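Rieske iron-sulfur protein soxF (PDB 1JM1) carries a Rieske-type [2Fe-2S] cluster and probably transfers electrons in the respiratory chain of Sulfolobus acidocaldarius. Local coordinates at residues C30-P43 with Y187-C201. Numbering follows the deposited sequence. Where two conformers were deposited one is given.
Sequences CAVYFFAYPLTDEP and YDPRYSYSVPNNPSC
Cys30 and Cys201 bring the two segments to 5.5 Å between CA atoms, and from there the irregular 187-201 runs antiparallel to strand 32-36, then past the type I turn Leu39–Glu42 to Tyr187. This pairing illustrates how one side-chain amide can bond to the backbone of an edge strand much as a neighbouring strand would. The amide of Asn198 grips both backbone polar groups of Phe34: Phe34 N donates to Asn198 OD1 (2.8 Å), while Asn198 ND2 gives a nearly straight bond (168°) to a lone pair of Phe34 O. With CG anti to its carbonyl carbon (chi1 -61°), the same amide lies over the Tyr33 ring, planes 19° apart, Asn198 ND2 3.5 Å above the ring centre. Replacing Asn198 by alanine would probably leave Phe34 N and O without these two bonds and Tyr33 without its stacked amide. Water 1 joins Val32 O, Asn198 OD1 and Ser200 OG. Pro196 CG sits 3.7 Å from the Phe34 ring centroid, a CH-pi contact over the face, with Ser200 OG at the edge. Farther along, Pro43 CG packs on Tyr193 CB (3.6 Å), and Asp41 O, buried without a partner, faces the edges of Tyr191 and Tyr193. Tyr193 OH bonds to Gly98 O, in the cluster pocket. The Cys30 SG–Cys201 SG disulfide (2.2 Å) pins one end; Asn198 and Pro196 hold the C-terminal loop along an edge strand of this Rieske protein's three-stranded antiparallel sheet, reaching toward the cluster-binding region.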
loop_
_atom_site.group_PDB
_atom_site.type_symbol
_atom_site.label_atom_id
_atom_site.label_comp_id
_atom_site.label_asym_id
_atom_site.label_seq_id
_atom_site.Cartn_x
_atom_site.Cartn_y
_atom_site.Cartn_z
ATOM N N CYS A 30 12.248 2.757 10.729
ATOM C CA CYS A 30 11.632 2.208 9.516
ATOM C C CYS A 30 10.122 2.391 9.574
ATOM O O CYS A 30 9.491 1.843 10.437
ATOM C CB CYS A 30 12.031 0.753 9.390
ATOM S SG CYS A 30 11.375 -0.022 7.921
ATOM N N ALA A 31 9.581 3.225 8.626
ATOM C CA ALA A 31 8.152 3.566 8.611
ATOM C C ALA A 31 7.342 2.731 7.687
ATOM O O ALA A 31 6.157 3.070 7.436
ATOM C CB ALA A 31 8.005 5.040 8.218
ATOM N N VAL A 32 7.898 1.641 7.146
ATOM C CA VAL A 32 7.233 0.746 6.197
ATOM C C VAL A 32 7.149 -0.623 6.835
ATOM O O VAL A 32 8.107 -1.094 7.455
ATOM C CB VAL A 32 8.119 0.671 4.879
ATOM C CG1 VAL A 32 7.627 -0.267 3.911
ATOM C CG2 VAL A 32 8.174 2.115 4.274
ATOM N N TYR A 33 5.989 -1.311 6.664
ATOM C CA TYR A 33 5.734 -2.576 7.316
ATOM C C TYR A 33 5.064 -3.489 6.317
ATOM O O TYR A 33 3.907 -3.257 5.915
ATOM C CB TYR A 33 4.883 -2.374 8.553
ATOM C CG TYR A 33 4.723 -3.494 9.488
ATOM C CD1 TYR A 33 5.531 -3.622 10.614
ATOM C CD2 TYR A 33 3.780 -4.520 9.251
ATOM C CE1 TYR A 33 5.400 -4.680 11.493
ATOM C CE2 TYR A 33 3.652 -5.562 10.167
ATOM C CZ TYR A 33 4.484 -5.609 11.257
ATOM O OH TYR A 33 4.324 -6.620 12.227
ATOM N N PHE A 34 5.747 -4.546 5.881
ATOM C CA PHE A 34 5.258 -5.408 4.818
ATOM C C PHE A 34 4.320 -6.465 5.344
ATOM O O PHE A 34 4.472 -6.932 6.485
ATOM C CB PHE A 34 6.414 -6.079 4.065
ATOM C CG PHE A 34 7.202 -5.077 3.227
ATOM C CD1 PHE A 34 8.314 -4.464 3.774
ATOM C CD2 PHE A 34 6.802 -4.784 1.946
ATOM C CE1 PHE A 34 9.016 -3.557 2.985
ATOM C CE2 PHE A 34 7.508 -3.869 1.159
ATOM C CZ PHE A 34 8.617 -3.262 1.677
ATOM N N PHE A 35 3.389 -6.866 4.485
ATOM C CA PHE A 35 2.434 -7.931 4.773
ATOM C C PHE A 35 1.922 -8.459 3.426
ATOM O O PHE A 35 2.328 -7.932 2.370
ATOM C CB PHE A 35 1.282 -7.434 5.684
ATOM C CG PHE A 35 0.406 -6.379 5.112
ATOM C CD1 PHE A 35 -0.852 -6.666 4.601
ATOM C CD2 PHE A 35 0.802 -5.043 5.086
ATOM C CE1 PHE A 35 -1.699 -5.684 4.144
ATOM C CE2 PHE A 35 -0.044 -4.049 4.613
ATOM C CZ PHE A 35 -1.289 -4.356 4.144
ATOM N N ALA A 36 1.092 -9.462 3.441
ATOM C CA ALA A 36 0.434 -9.972 2.234
ATOM C C ALA A 36 -1.059 -9.899 2.433
ATOM O O ALA A 36 -1.559 -10.168 3.540
ATOM C CB ALA A 36 0.817 -11.410 1.938
ATOM N N TYR A 37 -1.791 -9.528 1.378
ATOM C CA TYR A 37 -3.234 -9.372 1.499
ATOM C C TYR A 37 -3.850 -9.154 0.122
ATOM O O TYR A 37 -3.278 -8.405 -0.670
ATOM C CB TYR A 37 -3.564 -8.094 2.317
ATOM C CG TYR A 37 -5.048 -7.844 2.481
ATOM C CD1 TYR A 37 -5.799 -8.522 3.432
ATOM C CD2 TYR A 37 -5.703 -6.934 1.636
ATOM C CE1 TYR A 37 -7.160 -8.310 3.548
ATOM C CE2 TYR A 37 -7.067 -6.740 1.757
ATOM C CZ TYR A 37 -7.790 -7.443 2.727
ATOM O OH TYR A 37 -9.139 -7.203 2.790
ATOM N N PRO A 38 -5.055 -9.689 -0.131
ATOM C CA PRO A 38 -5.802 -10.639 0.695
ATOM C C PRO A 38 -5.316 -12.052 0.672
ATOM O O PRO A 38 -5.797 -12.848 1.483
ATOM C CB PRO A 38 -7.243 -10.503 0.152
ATOM C CG PRO A 38 -7.012 -10.169 -1.326
ATOM C CD PRO A 38 -5.849 -9.244 -1.312
ATOM N N LEU A 39 -4.410 -12.418 -0.251
ATOM C CA LEU A 39 -3.835 -13.710 -0.355
ATOM C C LEU A 39 -2.385 -13.692 0.002
ATOM O O LEU A 39 -1.698 -12.668 -0.128
ATOM C CB LEU A 39 -3.996 -14.295 -1.779
ATOM C CG LEU A 39 -5.432 -14.302 -2.354
ATOM C CD1 LEU A 39 -5.330 -14.886 -3.756
ATOM C CD2 LEU A 39 -6.458 -14.978 -1.494
ATOM N N THR A 40 -1.857 -14.828 0.393
ATOM C CA THR A 40 -0.471 -14.892 0.917
ATOM C C THR A 40 0.499 -14.488 -0.045
ATOM O O THR A 40 1.626 -14.045 0.314
ATOM C CB THR A 40 -0.117 -16.295 1.503
ATOM O OG1 THR A 40 -0.140 -17.080 0.374
ATOM C CG2 THR A 40 -1.130 -16.619 2.545
ATOM N N ASP A 41 0.340 -14.595 -1.350
ATOM C CA ASP A 41 1.356 -14.207 -2.368
ATOM C C ASP A 41 1.238 -12.811 -2.981
ATOM O O ASP A 41 1.836 -12.499 -4.033
ATOM C CB ASP A 41 1.093 -15.276 -3.555
ATOM C CG ASP A 41 -0.268 -15.252 -4.309
ATOM O OD1 ASP A 41 -1.332 -14.554 -4.357
ATOM O OD2 ASP A 41 -0.703 -16.144 -5.230
ATOM N N GLU A 42 0.484 -11.950 -2.339
ATOM C CA GLU A 42 0.181 -10.585 -2.810
ATOM C C GLU A 42 0.801 -9.592 -1.839
ATOM O O GLU A 42 0.201 -9.227 -0.822
ATOM C CB GLU A 42 -1.316 -10.375 -2.911
ATOM C CG GLU A 42 -1.972 -11.201 -4.014
ATOM C CD GLU A 42 -3.464 -11.206 -3.932
ATOM O OE1 GLU A 42 -4.061 -11.105 -2.862
ATOM O OE2 GLU A 42 -4.106 -11.297 -5.064
ATOM N N PRO A 43 2.021 -9.142 -2.100
ATOM C CA PRO A 43 2.697 -8.297 -1.134
ATOM C C PRO A 43 2.141 -6.884 -1.104
ATOM O O PRO A 43 1.795 -6.334 -2.147
ATOM C CB PRO A 43 4.173 -8.330 -1.621
ATOM C CG PRO A 43 4.015 -8.440 -3.097
ATOM C CD PRO A 43 2.838 -9.394 -3.306
ATOM N N TYR A 187 -6.509 -16.570 -7.132
ATOM C CA TYR A 187 -5.159 -17.136 -7.058
ATOM C C TYR A 187 -4.571 -17.183 -8.441
ATOM O O TYR A 187 -5.032 -17.831 -9.365
ATOM C CB TYR A 187 -5.266 -18.560 -6.478
ATOM C CG TYR A 187 -3.899 -19.240 -6.439
ATOM C CD1 TYR A 187 -2.870 -18.866 -5.579
ATOM C CD2 TYR A 187 -3.680 -20.287 -7.295
ATOM C CE1 TYR A 187 -1.650 -19.495 -5.552
ATOM C CE2 TYR A 187 -2.451 -20.944 -7.309
ATOM C CZ TYR A 187 -1.509 -20.488 -6.446
ATOM O OH TYR A 187 -0.328 -21.208 -6.478
ATOM N N ASP A 188 -3.424 -16.531 -8.602
ATOM C CA ASP A 188 -2.611 -16.535 -9.813
ATOM C C ASP A 188 -1.261 -17.081 -9.462
ATOM O O ASP A 188 -0.508 -16.417 -8.748
ATOM C CB ASP A 188 -2.461 -15.123 -10.335
ATOM C CG ASP A 188 -1.728 -15.070 -11.672
ATOM O OD1 ASP A 188 -1.153 -16.089 -12.089
ATOM O OD2 ASP A 188 -1.702 -13.942 -12.261
ATOM N N PRO A 189 -0.884 -18.245 -9.948
ATOM C CA PRO A 189 0.420 -18.793 -9.664
ATOM C C PRO A 189 1.569 -17.888 -10.100
ATOM O O PRO A 189 2.664 -18.072 -9.583
ATOM C CB PRO A 189 0.456 -20.109 -10.450
ATOM C CG PRO A 189 -0.878 -20.358 -10.865
ATOM C CD PRO A 189 -1.664 -19.151 -10.813
ATOM N N ARG A 190 1.378 -16.980 -11.032
ATOM C CA ARG A 190 2.447 -16.071 -11.408
ATOM C C ARG A 190 2.828 -15.103 -10.289
ATOM O O ARG A 190 3.911 -14.509 -10.316
ATOM C CB ARG A 190 2.151 -15.327 -12.661
ATOM C CG ARG A 190 1.943 -16.178 -13.887
ATOM C CD ARG A 190 2.081 -15.340 -15.160
ATOM N NE ARG A 190 1.709 -16.179 -16.306
ATOM C CZ ARG A 190 1.597 -15.682 -17.525
ATOM N NH1 ARG A 190 1.896 -14.408 -17.769
ATOM N NH2 ARG A 190 1.202 -16.457 -18.494
ATOM N N TYR A 191 1.942 -14.936 -9.279
ATOM C CA TYR A 191 2.262 -14.119 -8.121
ATOM C C TYR A 191 3.158 -14.941 -7.202
ATOM O O TYR A 191 2.707 -15.633 -6.283
ATOM C CB TYR A 191 0.988 -13.666 -7.398
ATOM C CG TYR A 191 0.510 -12.298 -7.854
ATOM C CD1 TYR A 191 0.190 -11.998 -9.173
ATOM C CD2 TYR A 191 0.396 -11.256 -6.919
ATOM C CE1 TYR A 191 -0.246 -10.717 -9.534
ATOM C CE2 TYR A 191 -0.012 -9.995 -7.274
ATOM C CZ TYR A 191 -0.330 -9.724 -8.588
ATOM O OH TYR A 191 -0.737 -8.450 -8.874
ATOM N N SER A 192 4.453 -14.885 -7.351
ATOM C CA SER A 192 5.308 -15.721 -6.492
ATOM C C SER A 192 6.097 -14.842 -5.571
ATOM O O SER A 192 7.031 -15.285 -4.922
ATOM C CB SER A 192 6.169 -16.722 -7.452
ATOM O OG SER A 192 6.980 -15.824 -8.090
ATOM N N TYR A 193 5.910 -13.537 -5.373
ATOM C CA TYR A 193 6.576 -12.492 -4.628
ATOM C C TYR A 193 6.669 -12.887 -3.141
ATOM O O TYR A 193 5.645 -13.410 -2.559
ATOM C CB TYR A 193 5.795 -11.176 -4.671
ATOM C CG TYR A 193 5.441 -10.708 -6.063
ATOM C CD1 TYR A 193 4.190 -10.954 -6.584
ATOM C CD2 TYR A 193 6.351 -10.040 -6.839
ATOM C CE1 TYR A 193 3.851 -10.516 -7.849
ATOM C CE2 TYR A 193 6.030 -9.573 -8.137
ATOM C CZ TYR A 193 4.792 -9.826 -8.629
ATOM O OH TYR A 193 4.382 -9.452 -9.887
ATOM N N SER A 194 7.798 -12.647 -2.657
ATOM C CA SER A 194 7.992 -12.704 -1.154
ATOM C C SER A 194 7.691 -11.356 -0.436
ATOM O O SER A 194 7.650 -10.318 -0.929
ATOM C CB SER A 194 9.342 -13.219 -0.765
ATOM O OG SER A 194 10.287 -12.614 -1.618
ATOM N N VAL A 195 7.551 -11.464 0.828
ATOM C CA VAL A 195 7.177 -10.451 1.785
ATOM C C VAL A 195 8.449 -10.215 2.592
ATOM O O VAL A 195 8.949 -11.118 3.286
ATOM C CB VAL A 195 6.036 -10.861 2.730
ATOM C CG1 VAL A 195 5.730 -9.775 3.754
ATOM C CG2 VAL A 195 4.739 -11.143 1.893
ATOM N N PRO A 196 9.032 -9.022 2.498
ATOM C CA PRO A 196 10.240 -8.700 3.322
ATOM C C PRO A 196 10.012 -8.826 4.818
ATOM O O PRO A 196 8.865 -8.586 5.268
ATOM C CB PRO A 196 10.502 -7.220 2.981
ATOM C CG PRO A 196 9.921 -7.165 1.571
ATOM C CD PRO A 196 8.636 -7.971 1.562
ATOM N N ASN A 197 11.055 -9.241 5.535
ATOM C CA ASN A 197 10.966 -9.241 7.017
ATOM C C ASN A 197 10.981 -7.802 7.532
ATOM O O ASN A 197 11.601 -6.919 7.027
ATOM C CB ASN A 197 12.115 -10.044 7.649
ATOM C CG ASN A 197 12.071 -11.554 7.328
ATOM O OD1 ASN A 197 11.021 -12.197 7.248
ATOM N ND2 ASN A 197 13.294 -12.064 7.184
ATOM N N ASN A 198 10.220 -7.556 8.578
ATOM C CA ASN A 198 10.145 -6.246 9.198
ATOM C C ASN A 198 11.043 -6.212 10.420
ATOM O O ASN A 198 10.965 -7.163 11.219
ATOM C CB ASN A 198 8.706 -5.921 9.607
ATOM C CG ASN A 198 7.755 -5.898 8.418
ATOM O OD1 ASN A 198 8.031 -5.190 7.430
ATOM N ND2 ASN A 198 6.683 -6.624 8.506
ATOM N N PRO A 199 11.816 -5.166 10.643
ATOM C CA PRO A 199 12.027 -4.033 9.795
ATOM C C PRO A 199 12.932 -4.365 8.624
ATOM O O PRO A 199 13.870 -5.112 8.811
ATOM C CB PRO A 199 12.649 -2.926 10.677
ATOM C CG PRO A 199 13.420 -3.765 11.673
ATOM C CD PRO A 199 12.631 -5.046 11.898
ATOM N N SER A 200 12.673 -3.762 7.478
ATOM C CA SER A 200 13.407 -4.016 6.262
ATOM C C SER A 200 14.130 -2.802 5.714
ATOM O O SER A 200 14.835 -2.920 4.694
ATOM C CB SER A 200 12.355 -4.489 5.211
ATOM O OG SER A 200 11.467 -3.364 4.925
ATOM N N CYS A 201 13.926 -1.619 6.246
ATOM C CA CYS A 201 14.410 -0.396 5.573
ATOM C C CYS A 201 15.916 -0.348 5.539
ATOM O O CYS A 201 16.635 -0.803 6.463
ATOM C CB CYS A 201 13.921 0.846 6.289
ATOM S SG CYS A 201 12.158 1.164 6.258
HETATM O O HOH W 1 9.858 -3.223 7.079
HETATM O O HOH W 2 6.570 -8.500 10.833
HETATM O O HOH W 3 3.731 -12.065 -0.982
HETATM O O HOH W 4 -3.114 -14.324 -6.691
#